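Local coordinates for protein torso (Bombyx mori, PDB 5AOQ) that is a receptor tyrosine kinase that binds prothoracicotropic hormone, activates MAPK signalling and so helps to start metamorphosis, at the interface of chains A and B. Numbering follows the deposited sequence. Chains: chain A/B, Torso.

Contact 1: the interface of chains A and B. Residues chain A 22, 92-93; chain B 35, 41-44.
In the first FN3 domain of Torso, the loop of A:Phe93 meets the B:Thr41 to B:Ala44 turn of the other chain, with A:Leu22 of helix 20-23 beside it. A:Phe93 turns one face of its phenyl ring towards B:Thr41. The carbonyl oxygen O of B:Thr41 sits above the CG-CD1 edge of the ring, 3.2 Å from CD1 and 3.3 Å from CG of A:Phe93. At the rim, CD1 of A:Phe93 is 3.7 Å from CB of B:Ser42. CG of A:Phe93 lies anti to its own carbonyl carbon (chi1 -62°), which carries the ring to B:Thr41 O. The phenol OH of B:Tyr35 sits above the flat backbone carbonyl of A:Phe93, 3.1 Å from its O. The angle is about a right angle at both ends, so any hydrogen bond here is weak at best. A:Leu22 adds an apolar contact through one branch. Its CD2 lies 3.6 Å from CB of B:Leu43 and 3.7 Å from CB of B:Ala44, and the two leucine side chains cross obliquely. The turn in chain B runs into the 3-10 helix 44-46. A:Phe93 lies on the loop between strands 83-88 and 98-101 of the first FN3 domain.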
# COMPACT_ATOMS: atom_id res chain seq x y z
N LEU A 22 -10.36 -6.54 -24.96
CA LEU A 22 -9.89 -5.90 -23.74
C LEU A 22 -10.32 -6.70 -22.51
O LEU A 22 -9.53 -6.91 -21.59
CB LEU A 22 -10.43 -4.48 -23.66
CG LEU A 22 -10.06 -3.57 -24.83
CD1 LEU A 22 -10.87 -2.30 -24.78
CD2 LEU A 22 -8.58 -3.26 -24.83
N ASN A 92 -12.91 2.79 -25.13
CA ASN A 92 -12.33 1.49 -24.77
C ASN A 92 -10.84 1.42 -25.04
O ASN A 92 -10.40 0.72 -25.95
CB ASN A 92 -13.04 0.37 -25.53
CG ASN A 92 -14.49 0.21 -25.14
OD1 ASN A 92 -14.84 0.33 -23.96
ND2 ASN A 92 -15.34 -0.07 -26.12
N PHE A 93 -10.06 2.15 -24.24
CA PHE A 93 -8.61 2.14 -24.35
C PHE A 93 -8.00 1.65 -23.05
O PHE A 93 -7.16 0.76 -23.02
CB PHE A 93 -8.08 3.54 -24.69
CG PHE A 93 -8.58 4.07 -26.00
CD1 PHE A 93 -8.74 3.24 -27.09
CD2 PHE A 93 -8.88 5.42 -26.14
CE1 PHE A 93 -9.20 3.73 -28.30
CE2 PHE A 93 -9.33 5.92 -27.35
CZ PHE A 93 -9.49 5.08 -28.43
N TYR B 35 1.53 -1.09 -21.82
CA TYR B 35 0.51 -0.19 -22.35
C TYR B 35 0.70 1.24 -21.86
O TYR B 35 0.54 2.20 -22.62
CB TYR B 35 -0.89 -0.68 -21.97
CG TYR B 35 -1.99 0.32 -22.24
CD1 TYR B 35 -2.25 0.78 -23.52
CD2 TYR B 35 -2.79 0.79 -21.20
CE1 TYR B 35 -3.26 1.70 -23.76
CE2 TYR B 35 -3.80 1.70 -21.43
CZ TYR B 35 -4.03 2.15 -22.72
OH TYR B 35 -5.04 3.06 -22.95
N THR B 41 -2.31 3.09 -28.38
CA THR B 41 -3.62 3.70 -28.58
C THR B 41 -4.65 3.00 -27.70
O THR B 41 -5.56 3.63 -27.16
CB THR B 41 -4.06 3.62 -30.05
OG1 THR B 41 -4.11 2.25 -30.47
CG2 THR B 41 -3.10 4.40 -30.94
N SER B 42 -4.49 1.68 -27.56
CA SER B 42 -5.36 0.88 -26.72
C SER B 42 -4.57 -0.24 -26.05
O SER B 42 -3.35 -0.30 -26.18
CB SER B 42 -6.51 0.28 -27.54
OG SER B 42 -6.02 -0.64 -28.50
N LEU B 43 -5.27 -1.10 -25.32
CA LEU B 43 -4.65 -2.24 -24.65
C LEU B 43 -4.70 -3.49 -25.53
O LEU B 43 -3.83 -4.36 -25.43
CB LEU B 43 -5.36 -2.50 -23.32
CG LEU B 43 -4.97 -3.76 -22.54
CD1 LEU B 43 -3.56 -3.64 -21.97
CD2 LEU B 43 -5.99 -4.02 -21.45
N ALA B 44 -5.71 -3.57 -26.39
CA ALA B 44 -5.96 -4.76 -27.20
C ALA B 44 -4.81 -5.07 -28.16
O ALA B 44 -4.58 -6.22 -28.53
CB ALA B 44 -7.25 -4.61 -27.98

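Contact 2: the interface of chains A and B. Residues chain A 93-95; chain B 32, 35-36.
This is a chain-to-chain contact of the receptor homodimer, in which A:Asp94 and A:Pro95 meet three tyrosines of chain B and help to hold the two copies together. It joins a loop of one receptor chain to helix 27-35 of the other and the residue just after it. B:Tyr35 gives the polar link. Its phenol OH donates a hydrogen bond of 3.2 Å to OD1 of A:Asp94. The bond reaches OD1 on the anti side of the carboxylate, 15° out of its plane. The two side chains cross at about a right angle, with carboxylate and ring planes 62° apart. CG of B:Tyr35 is anti to its own backbone N (chi1 169°), and this carries the phenol out to A:Asp94. A:Pro95 supplies the apolar half. Its ring and the side chain of B:Tyr36 come from opposite directions, with CZ of B:Tyr36 4.1 Å from CD of A:Pro95. Within chain B, CD2 of B:Tyr35 lies 3.5 Å above the ring plane of B:Tyr36, near the rim. This packing probably helps to hold the B:Tyr36 ring in place. B:Tyr32 meets another corner of the proline, with CZ of B:Tyr32 3.8 Å from CB of A:Pro95.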
# COMPACT_ATOMS: atom_id res chain seq x y z
N PHE A 93 -10.06 2.15 -24.24
CA PHE A 93 -8.61 2.14 -24.35
C PHE A 93 -8.00 1.65 -23.05
O PHE A 93 -7.16 0.76 -23.02
CB PHE A 93 -8.08 3.54 -24.69
CG PHE A 93 -8.58 4.07 -26.00
CD1 PHE A 93 -8.74 3.24 -27.09
CD2 PHE A 93 -8.88 5.42 -26.14
CE1 PHE A 93 -9.20 3.73 -28.30
CE2 PHE A 93 -9.33 5.92 -27.35
CZ PHE A 93 -9.49 5.08 -28.43
N ASP A 94 -8.45 2.26 -21.95
CA ASP A 94 -8.00 1.90 -20.62
C ASP A 94 -8.56 0.55 -20.18
O ASP A 94 -9.53 0.06 -20.76
CB ASP A 94 -8.42 2.99 -19.62
CG ASP A 94 -7.83 4.34 -19.97
OD1 ASP A 94 -6.80 4.39 -20.67
OD2 ASP A 94 -8.41 5.36 -19.53
N PRO A 95 -7.94 -0.06 -19.16
CA PRO A 95 -8.47 -1.31 -18.59
C PRO A 95 -9.91 -1.14 -18.11
O PRO A 95 -10.29 -0.07 -17.63
CB PRO A 95 -7.52 -1.59 -17.41
CG PRO A 95 -6.74 -0.33 -17.20
CD PRO A 95 -6.66 0.31 -18.54
N TYR B 32 -0.21 -4.52 -19.44
CA TYR B 32 -0.44 -3.29 -18.69
C TYR B 32 0.86 -2.52 -18.55
O TYR B 32 0.94 -1.35 -18.92
CB TYR B 32 -1.00 -3.59 -17.29
CG TYR B 32 -2.47 -3.93 -17.24
CD1 TYR B 32 -3.20 -4.16 -18.40
CD2 TYR B 32 -3.14 -4.00 -16.03
CE1 TYR B 32 -4.55 -4.46 -18.35
CE2 TYR B 32 -4.49 -4.30 -15.97
CZ TYR B 32 -5.19 -4.53 -17.13
OH TYR B 32 -6.53 -4.83 -17.07
N TYR B 35 1.53 -1.09 -21.82
CA TYR B 35 0.51 -0.19 -22.35
C TYR B 35 0.70 1.24 -21.86
O TYR B 35 0.54 2.20 -22.62
CB TYR B 35 -0.89 -0.68 -21.97
CG TYR B 35 -1.99 0.32 -22.24
CD1 TYR B 35 -2.25 0.78 -23.52
CD2 TYR B 35 -2.79 0.79 -21.20
CE1 TYR B 35 -3.26 1.70 -23.76
CE2 TYR B 35 -3.80 1.70 -21.43
CZ TYR B 35 -4.03 2.15 -22.72
OH TYR B 35 -5.04 3.06 -22.95
N TYR B 36 1.05 1.39 -20.58
CA TYR B 36 1.25 2.71 -19.99
C TYR B 36 2.65 3.25 -20.26
O TYR B 36 2.88 4.46 -20.21
CB TYR B 36 0.99 2.66 -18.48
CG TYR B 36 -0.45 2.42 -18.12
CD1 TYR B 36 -0.96 1.13 -18.01
CD2 TYR B 36 -1.32 3.48 -17.89
CE1 TYR B 36 -2.28 0.90 -17.68
CE2 TYR B 36 -2.64 3.27 -17.56
CZ TYR B 36 -3.11 1.98 -17.46
OH TYR B 36 -4.43 1.76 -17.13

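Contact 3: the interface of chains A and B. Residues chain A 21-22, 25; chain B 27, 31-32, 43-44, 46.
A:Tyr25 and B:Leu43 slide past each other in opposite directions, and the leucine sits above and outside the CD2-CE2 edge of the phenol ring. This is a side-chain packing patch of the Torso receptor homodimer, built beside the intrachain disulfide B:Cys31-B:Cys46. A:Tyr25 falls in the first FN3 domain. The branch CD2 of B:Leu43 is 3.4 Å from CD2 of A:Tyr25. CG of B:Leu43 stands above and just outside this rim, 3.7 Å from CE2 of the tyrosine. CG of B:Leu43 is anti to its backbone N (chi1 173°), which brings the branched end to the CD2-CE2 edge. The disulfide meets the opposite rim. SG of B:Cys31 is 3.7 Å from CE1 of A:Tyr25 and raised from the ring plane, on the same side as the leucine. The phenol oxygen OH of A:Tyr25 reaches on to B:Cys46, 3.4 Å from its CB. Replacing A:Tyr25 by an alanine would probably leave B:Leu43 without its aromatic partner and open a gap beside the disulfide. That bond, 2.0 Å between SG of B:Cys31 and SG of B:Cys46, ties helix 27-35 to the 3-10 helix 44-46 and so probably helps to hold the surface beside the ring. Beside the leucine, the methyl CB of B:Ala44 packs 3.7 Å from the carbonyl O of A:Gly21.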
# COMPACT_ATOMS: atom_id res chain seq x y z
N GLY A 21 -11.60 -8.08 -26.79
CA GLY A 21 -10.19 -7.81 -27.00
C GLY A 21 -9.54 -7.17 -25.80
O GLY A 21 -8.32 -7.24 -25.63
N LEU A 22 -10.36 -6.54 -24.96
CA LEU A 22 -9.89 -5.90 -23.74
C LEU A 22 -10.32 -6.70 -22.51
O LEU A 22 -9.53 -6.91 -21.59
CB LEU A 22 -10.43 -4.48 -23.66
CG LEU A 22 -10.06 -3.57 -24.83
CD1 LEU A 22 -10.87 -2.30 -24.78
CD2 LEU A 22 -8.58 -3.26 -24.83
N TYR A 25 -8.35 -9.50 -20.73
CA TYR A 25 -7.29 -9.30 -19.74
C TYR A 25 -7.78 -9.37 -18.29
O TYR A 25 -6.98 -9.27 -17.36
CB TYR A 25 -6.61 -7.95 -19.98
CG TYR A 25 -5.89 -7.90 -21.31
CD1 TYR A 25 -4.68 -8.54 -21.49
CD2 TYR A 25 -6.44 -7.22 -22.39
CE1 TYR A 25 -4.02 -8.51 -22.70
CE2 TYR A 25 -5.78 -7.18 -23.61
CZ TYR A 25 -4.58 -7.82 -23.76
OH TYR A 25 -3.92 -7.79 -24.97
N GLU B 27 -0.17 -12.17 -18.84
CA GLU B 27 -0.41 -11.30 -19.99
C GLU B 27 -0.96 -9.95 -19.57
O GLU B 27 -0.60 -8.92 -20.16
CB GLU B 27 -1.36 -11.99 -20.98
CG GLU B 27 -0.76 -13.23 -21.62
CD GLU B 27 -1.70 -13.90 -22.60
OE1 GLU B 27 -2.77 -13.33 -22.89
OE2 GLU B 27 -1.37 -15.01 -23.08
N CYS B 31 1.14 -6.73 -20.45
CA CYS B 31 0.48 -5.82 -21.38
C CYS B 31 0.17 -4.48 -20.72
O CYS B 31 0.27 -3.43 -21.35
CB CYS B 31 -0.79 -6.45 -21.95
SG CYS B 31 -0.46 -7.78 -23.13
N TYR B 32 -0.21 -4.52 -19.44
CA TYR B 32 -0.44 -3.29 -18.69
C TYR B 32 0.86 -2.52 -18.55
O TYR B 32 0.94 -1.35 -18.92
CB TYR B 32 -1.00 -3.59 -17.29
CG TYR B 32 -2.47 -3.93 -17.24
CD1 TYR B 32 -3.20 -4.16 -18.40
CD2 TYR B 32 -3.14 -4.00 -16.03
CE1 TYR B 32 -4.55 -4.46 -18.35
CE2 TYR B 32 -4.49 -4.30 -15.97
CZ TYR B 32 -5.19 -4.53 -17.13
OH TYR B 32 -6.53 -4.83 -17.07
N LEU B 43 -5.27 -1.10 -25.32
CA LEU B 43 -4.65 -2.24 -24.65
C LEU B 43 -4.70 -3.49 -25.53
O LEU B 43 -3.83 -4.36 -25.43
CB LEU B 43 -5.36 -2.50 -23.32
CG LEU B 43 -4.97 -3.76 -22.54
CD1 LEU B 43 -3.56 -3.64 -21.97
CD2 LEU B 43 -5.99 -4.02 -21.45
N ALA B 44 -5.71 -3.57 -26.39
CA ALA B 44 -5.96 -4.76 -27.20
C ALA B 44 -4.81 -5.07 -28.16
O ALA B 44 -4.58 -6.22 -28.53
CB ALA B 44 -7.25 -4.61 -27.98
N CYS B 46 -1.82 -5.38 -27.82
CA CYS B 46 -0.65 -5.95 -27.16
C CYS B 46 -0.18 -7.22 -27.87
O CYS B 46 0.99 -7.34 -28.24
CB CYS B 46 -0.97 -6.26 -25.69
SG CYS B 46 0.42 -6.84 -24.70

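The three contacts form one continuous surface. The centres of their C-alpha atoms are about 5 Å apart for contacts 1 and 2, 6 Å for contacts 1 and 3, and 7 Å for contacts 2 and 3. Contact 1 shares A:Phe93 and B:Tyr35 with contact 2, and A:Leu22, B:Leu43 and B:Ala44 with contact 3. B:Tyr32 belongs to contacts 2 and 3. Helix 27-35 of chain B contributes to all three. The interface is two-fold symmetric, so each contact recurs with chains exchanged. Together they join the receptor chains largely through their first FN3 domains, while the second is involved in binding the PTTH dimer.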